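Local coordinates for protein glycoside hydrolase, GH17 family (PDB 6FCG) that probably hydrolyses the beta-1,3-glucan laminarin by cutting within its chains, as an endo-acting laminarinase of glycoside hydrolase family 17, at residues A[307-313]-A[364-370]; A[56-62]-A[354-358]. One frame throughout, in Å; residues are numbered along the deposited sequence.

In the fold
Both contacts are partly buried and join loops of a TIM barrel, sharing the long connection between helices 326-342 and 384-388. Contact 1 ties one part of it, 364-370, to the loop following strand 301-305; contact 2 ties an earlier part, 354-358, to the loop following the first strand, 50-53. Their centres lie about 13 Å apart, and the salt bridge between E367 OE2 and K358 NZ links them. The chemistry differs. Contact 1 combines two backbone hydrogen bonds with a water bridge and aromatic packing, whereas contact 2 has no hydrogen bond across it and relies on a buried tryptophan, with R62 and K358 also reaching a second subunit.

Contact 1 (A[307-313]-A[364-370]); sequences GWASFSN and GGSENHF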
loop_
_atom_site.group_PDB
_atom_site.type_symbol
_atom_site.label_atom_id
_atom_site.label_comp_id
_atom_site.label_asym_id
_atom_site.label_seq_id
_atom_site.Cartn_x
_atom_site.Cartn_y
_atom_site.Cartn_z
ATOM N N GLY A 307 10.286 -26.779 14.448
ATOM C CA GLY A 307 11.463 -25.974 14.184
ATOM C C GLY A 307 11.166 -24.495 14.045
ATOM O O GLY A 307 10.025 -24.091 13.919
ATOM N N TRP A 308 12.218 -23.688 14.084
ATOM C CA TRP A 308 12.107 -22.235 14.036
ATOM C C TRP A 308 13.297 -21.660 13.249
ATOM O O TRP A 308 14.417 -21.687 13.720
ATOM C CB TRP A 308 12.100 -21.709 15.472
ATOM C CG TRP A 308 11.640 -20.337 15.633
ATOM C CD1 TRP A 308 12.324 -19.193 15.298
ATOM C CD2 TRP A 308 10.407 -19.914 16.189
ATOM N NE1 TRP A 308 11.582 -18.089 15.613
ATOM C CE2 TRP A 308 10.391 -18.501 16.147
ATOM C CE3 TRP A 308 9.305 -20.582 16.708
ATOM C CZ2 TRP A 308 9.327 -17.751 16.618
ATOM C CZ3 TRP A 308 8.240 -19.843 17.169
ATOM C CH2 TRP A 308 8.259 -18.437 17.125
ATOM N N ALA A 309 13.038 -21.152 12.048
ATOM C CA ALA A 309 14.101 -20.744 11.155
ATOM C C ALA A 309 14.829 -19.501 11.616
ATOM O O ALA A 309 14.257 -18.641 12.314
ATOM C CB ALA A 309 13.548 -20.559 9.768
ATOM N N SER A 310 16.099 -19.403 11.253
ATOM C CA SER A 310 16.950 -18.283 11.649
ATOM C C SER A 310 16.898 -17.118 10.670
ATOM O O SER A 310 17.474 -16.064 10.951
ATOM C CB SER A 310 18.396 -18.732 11.795
ATOM O OG SER A 310 18.943 -19.156 10.557
ATOM N N PHE A 311 16.220 -17.281 9.537
ATOM C CA PHE A 311 16.093 -16.194 8.585
ATOM C C PHE A 311 14.865 -16.367 7.704
ATOM O O PHE A 311 14.515 -17.485 7.373
ATOM C CB PHE A 311 17.359 -16.096 7.709
ATOM C CG PHE A 311 17.390 -14.894 6.840
ATOM C CD1 PHE A 311 17.867 -13.690 7.325
ATOM C CD2 PHE A 311 16.890 -14.937 5.551
ATOM C CE1 PHE A 311 17.865 -12.541 6.530
ATOM C CE2 PHE A 311 16.888 -13.791 4.741
ATOM C CZ PHE A 311 17.379 -12.592 5.237
ATOM N N SER A 312 14.225 -15.251 7.322
ATOM C CA SER A 312 13.129 -15.263 6.342
ATOM C C SER A 312 13.024 -13.933 5.628
ATOM O O SER A 312 12.972 -12.888 6.268
ATOM C CB SER A 312 11.768 -15.519 7.008
ATOM O OG SER A 312 10.701 -15.458 6.044
ATOM N N ASN A 313 12.926 -13.989 4.306
ATOM C CA ASN A 313 12.642 -12.795 3.510
ATOM C C ASN A 313 11.165 -12.733 3.027
ATOM O O ASN A 313 10.849 -11.951 2.156
ATOM C CB ASN A 313 13.623 -12.679 2.331
ATOM C CG ASN A 313 13.423 -13.764 1.276
ATOM O OD1 ASN A 313 12.520 -14.601 1.346
ATOM N ND2 ASN A 313 14.244 -13.721 0.278
ATOM N N GLY A 364 17.006 -16.662 0.557
ATOM C CA GLY A 364 16.451 -16.055 1.766
ATOM C C GLY A 364 15.168 -16.686 2.298
ATOM O O GLY A 364 14.684 -16.287 3.367
ATOM N N GLY A 365 14.578 -17.626 1.562
ATOM C CA GLY A 365 13.396 -18.331 2.030
ATOM C C GLY A 365 13.638 -19.130 3.290
ATOM O O GLY A 365 14.685 -19.755 3.426
ATOM N N SER A 366 12.684 -19.083 4.216
ATOM C CA SER A 366 12.852 -19.677 5.528
ATOM C C SER A 366 13.104 -21.178 5.478
ATOM O O SER A 366 13.823 -21.706 6.322
ATOM C CB SER A 366 11.640 -19.384 6.402
ATOM O OG SER A 366 10.479 -19.842 5.752
ATOM N N GLU A 367 12.580 -21.852 4.476
ATOM C CA GLU A 367 12.859 -23.283 4.283
ATOM C C GLU A 367 14.351 -23.661 4.248
ATOM O O GLU A 367 14.716 -24.748 4.665
ATOM C CB GLU A 367 12.149 -23.793 3.009
ATOM C CG GLU A 367 10.631 -23.899 3.167
ATOM C CD GLU A 367 10.183 -25.005 4.128
ATOM O OE1 GLU A 367 9.387 -24.648 4.967
ATOM O OE2 GLU A 367 10.618 -26.181 4.140
ATOM N N ASN A 368 15.197 -22.743 3.784
ATOM C CA ASN A 368 16.637 -22.946 3.724
ATOM C C ASN A 368 17.366 -22.623 5.023
ATOM O O ASN A 368 18.578 -22.640 5.046
ATOM C CB ASN A 368 17.260 -22.088 2.592
ATOM C CG ASN A 368 16.613 -22.329 1.225
ATOM O OD1 ASN A 368 16.323 -23.478 0.842
ATOM N ND2 ASN A 368 16.366 -21.250 0.484
ATOM N N HIS A 369 16.667 -22.308 6.097
ATOM C CA HIS A 369 17.342 -21.765 7.276
ATOM C C HIS A 369 16.908 -22.403 8.575
ATOM O O HIS A 369 17.031 -21.807 9.660
ATOM C CB HIS A 369 17.191 -20.233 7.320
ATOM C CG HIS A 369 17.875 -19.541 6.183
ATOM N ND1 HIS A 369 19.239 -19.339 6.141
ATOM C CD2 HIS A 369 17.385 -19.023 5.033
ATOM C CE1 HIS A 369 19.560 -18.717 5.019
ATOM N NE2 HIS A 369 18.452 -18.512 4.330
ATOM N N PHE A 370 16.468 -23.647 8.493
ATOM C CA PHE A 370 16.024 -24.342 9.700
ATOM C C PHE A 370 17.142 -25.053 10.506
ATOM O O PHE A 370 16.878 -25.574 11.578
ATOM C CB PHE A 370 14.915 -25.321 9.354
ATOM C CG PHE A 370 13.575 -24.686 9.260
ATOM C CD1 PHE A 370 12.797 -24.525 10.404
ATOM C CD2 PHE A 370 13.076 -24.278 8.038
ATOM C CE1 PHE A 370 11.557 -23.956 10.327
ATOM C CE2 PHE A 370 11.820 -23.703 7.953
ATOM C CZ PHE A 370 11.064 -23.548 9.094
HETATM O O HOH W 1 10.087 -17.319 4.102
#
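G307 and W308 run past the rim of the F370 ring, with G307 C in the ring plane 3.8 Å from CE1 of F370. W308 CB points away from 364-370, and the indole packs against helices 244-250 and 266-294, while its NE1 bonds to A323 O. The A309 methyl then sits squarely over one face of F370, CB lying 3.8 Å from the ring centroid. At S310 the backbone takes over: its N gives a nearly straight bond (170°) of 3.0 Å to H369 O, while its hydroxyl is bound by K380. This is loop-to-loop packing in a TIM barrel: 307-313 follows strand 301-305, whose counterpart in family 17 relatives ends in the nucleophilic glutamate, probably here too, and 364-370 lies in the connection after helix 326-342. F311 meets H369 in two ways. F311 CB stands over the imidazole face, 3.9 Å from the H369 ring centroid, and with CG anti to the backbone N (chi1 -172°) the phenyl ring turns an edge to that imidazole in a T-shaped pair. H369 NE2 is itself bonded to S363 O. Beyond F311, S312 OG accepts from G314 N and is 2.8 Å from water 1, which accepts from S366 N and so bridges the loops. Finally N313 N donates to G364 O at 3.0 Å, and its ND2 bonds to N362.

Contact 2 (A[56-62]-A[354-358]); sequences GYRKKSR and DEPWK
R62 is laid over the indole of W357, Y57 is set obliquely against the pyrrole side of that indole, and R62 CG stands over the middle of both aromatic groups. The R62 chain supplies aliphatic carbon to one indole face: R62 CD stands 3.5 Å from the centroid of the W357 six-membered ring, almost on its normal, in a CH-pi contact. K358 CG lies against the opposite face, toward its rim. Beyond CD the R62 chain bends (chi3 -58°), the guanidinium staying only 19° from the indole plane while NH1 pairs with the C-terminal carboxylate of H430 of a second subunit. Y57 touches W357 mainly through CB, which is 3.4 Å from CD1 of W357, while its ring is stacked with H95. E355 joins the two aromatics. E355 OE2 lies at the edge of the Y57 ring, 3.4 Å from Y57 CD2, with carboxylate and ring nearly coplanar. E355 OE2 also accepts a straight bond (169°) of 2.9 Å from W357 NE1, which lies above the carboxylate plane although the oxygen is in the plane of the indole; this bond helps to set the rotation of the indole. With an alanine here instead of W357, E355 OE2 would probably lose its indole donor and a gap would open beneath R62 CD. P356 completes the contact, its CG 4.0 Å from K59 O. P356 and W357 form the centre of a type I beta turn from E355 to K358, and the turn's packing on the loop after strand 50-53 is consistent with loops at the start and end of a TIM barrel meeting as the barrel closes.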
loop_
_atom_site.group_PDB
_atom_site.type_symbol
_atom_site.label_atom_id
_atom_site.label_comp_id
_atom_site.label_asym_id
_atom_site.label_seq_id
_atom_site.Cartn_x
_atom_site.Cartn_y
_atom_site.Cartn_z
ATOM N N GLY A 56 21.504 -34.126 4.520
ATOM C CA GLY A 56 22.934 -33.872 4.331
ATOM C C GLY A 56 23.278 -33.219 3.005
ATOM O O GLY A 56 24.443 -33.059 2.674
ATOM N N TYR A 57 22.256 -32.856 2.251
ATOM C CA TYR A 57 22.411 -32.174 0.979
ATOM C C TYR A 57 23.035 -30.822 1.225
ATOM O O TYR A 57 22.668 -30.131 2.184
ATOM C CB TYR A 57 21.054 -31.974 0.317
ATOM C CG TYR A 57 20.354 -33.238 -0.129
ATOM C CD1 TYR A 57 20.679 -33.858 -1.333
ATOM C CD2 TYR A 57 19.351 -33.812 0.644
ATOM C CE1 TYR A 57 20.010 -35.009 -1.755
ATOM C CE2 TYR A 57 18.696 -34.961 0.236
ATOM C CZ TYR A 57 19.029 -35.555 -0.955
ATOM O OH TYR A 57 18.349 -36.654 -1.380
ATOM N N ARG A 58 24.000 -30.480 0.375
ATOM C CA ARG A 58 24.814 -29.240 0.501
ATOM C C ARG A 58 24.619 -28.233 -0.619
ATOM O O ARG A 58 25.125 -27.138 -0.526
ATOM C CB ARG A 58 26.307 -29.593 0.619
ATOM C CG ARG A 58 26.692 -30.169 1.972
ATOM C CD ARG A 58 27.864 -31.108 1.863
ATOM N NE ARG A 58 28.057 -31.872 3.105
ATOM C CZ ARG A 58 29.193 -32.051 3.771
ATOM N NH1 ARG A 58 29.124 -32.811 4.852
ATOM N NH2 ARG A 58 30.354 -31.526 3.400
ATOM N N LYS A 59 23.847 -28.594 -1.646
ATOM C CA LYS A 59 23.647 -27.750 -2.823
ATOM C C LYS A 59 22.164 -27.500 -3.042
ATOM O O LYS A 59 21.317 -28.065 -2.354
ATOM C CB LYS A 59 24.228 -28.422 -4.063
ATOM C CG LYS A 59 25.671 -28.905 -3.950
ATOM C CD LYS A 59 26.678 -27.880 -4.430
ATOM C CE LYS A 59 28.068 -28.479 -4.386
ATOM N NZ LYS A 59 29.095 -27.426 -4.606
ATOM N N LYS A 60 21.865 -26.662 -4.033
ATOM C CA LYS A 60 20.506 -26.200 -4.300
ATOM C C LYS A 60 19.613 -27.210 -5.043
ATOM O O LYS A 60 18.481 -26.886 -5.401
ATOM C CB LYS A 60 20.557 -24.888 -5.078
ATOM C CG LYS A 60 21.273 -23.742 -4.375
ATOM C CD LYS A 60 21.346 -22.533 -5.317
ATOM C CE LYS A 60 22.269 -21.430 -4.820
ATOM N NZ LYS A 60 21.527 -20.490 -3.937
ATOM N N SER A 61 20.122 -28.408 -5.293
ATOM C CA SER A 61 19.336 -29.485 -5.866
ATOM C C SER A 61 19.749 -30.818 -5.234
ATOM O O SER A 61 20.928 -31.045 -4.906
ATOM C CB SER A 61 19.539 -29.567 -7.383
ATOM O OG SER A 61 18.797 -30.654 -7.933
ATOM N N ARG A 62 18.753 -31.665 -5.032
ATOM C CA ARG A 62 18.978 -32.995 -4.516
ATOM C C ARG A 62 19.586 -33.936 -5.562
ATOM O O ARG A 62 19.998 -35.038 -5.230
ATOM C CB ARG A 62 17.675 -33.560 -3.940
ATOM C CG ARG A 62 17.165 -32.815 -2.706
ATOM C CD ARG A 62 15.914 -33.495 -2.154
ATOM N NE ARG A 62 14.857 -33.545 -3.183
ATOM C CZ ARG A 62 13.820 -34.373 -3.195
ATOM N NH1 ARG A 62 13.614 -35.270 -2.229
ATOM N NH2 ARG A 62 12.958 -34.287 -4.183
ATOM N N ASP A 354 21.170 -26.412 7.671
ATOM C CA ASP A 354 20.491 -25.682 6.596
ATOM C C ASP A 354 20.607 -26.486 5.311
ATOM O O ASP A 354 21.665 -27.025 4.984
ATOM C CB ASP A 354 21.130 -24.301 6.344
ATOM C CG ASP A 354 20.822 -23.298 7.423
ATOM O OD1 ASP A 354 19.946 -23.543 8.264
ATOM O OD2 ASP A 354 21.501 -22.254 7.448
ATOM N N GLU A 355 19.500 -26.540 4.593
ATOM C CA GLU A 355 19.403 -27.271 3.348
ATOM C C GLU A 355 18.884 -26.320 2.276
ATOM O O GLU A 355 17.687 -26.073 2.188
ATOM C CB GLU A 355 18.477 -28.470 3.535
ATOM C CG GLU A 355 19.113 -29.588 4.380
ATOM C CD GLU A 355 18.510 -30.953 4.108
ATOM O OE1 GLU A 355 17.505 -31.346 4.776
ATOM O OE2 GLU A 355 18.983 -31.617 3.179
ATOM N N PRO A 356 19.802 -25.785 1.461
ATOM C CA PRO A 356 19.406 -24.762 0.497
ATOM C C PRO A 356 18.663 -25.224 -0.774
ATOM O O PRO A 356 18.331 -24.389 -1.601
ATOM C CB PRO A 356 20.724 -24.086 0.143
ATOM C CG PRO A 356 21.757 -25.116 0.357
ATOM C CD PRO A 356 21.198 -26.219 1.234
ATOM N N TRP A 357 18.379 -26.517 -0.924
ATOM C CA TRP A 357 17.530 -27.001 -2.044
ATOM C C TRP A 357 16.001 -26.812 -1.809
ATOM O O TRP A 357 15.232 -27.018 -2.734
ATOM C CB TRP A 357 17.811 -28.491 -2.341
ATOM C CG TRP A 357 17.577 -29.371 -1.156
ATOM C CD1 TRP A 357 18.486 -29.737 -0.232
ATOM C CD2 TRP A 357 16.342 -29.985 -0.769
ATOM N NE1 TRP A 357 17.907 -30.543 0.716
ATOM C CE2 TRP A 357 16.586 -30.698 0.417
ATOM C CE3 TRP A 357 15.060 -30.009 -1.313
ATOM C CZ2 TRP A 357 15.595 -31.402 1.088
ATOM C CZ3 TRP A 357 14.072 -30.713 -0.646
ATOM C CH2 TRP A 357 14.347 -31.402 0.551
ATOM N N LYS A 358 15.586 -26.486 -0.584
ATOM C CA LYS A 358 14.182 -26.559 -0.217
ATOM C C LYS A 358 13.390 -25.415 -0.797
ATOM O O LYS A 358 12.223 -25.583 -1.140
ATOM C CB LYS A 358 14.002 -26.634 1.302
ATOM C CG LYS A 358 14.353 -28.005 1.854
ATOM C CD LYS A 358 14.851 -27.952 3.301
ATOM C CE LYS A 358 13.896 -28.453 4.376
ATOM N NZ LYS A 358 12.449 -28.422 4.135
#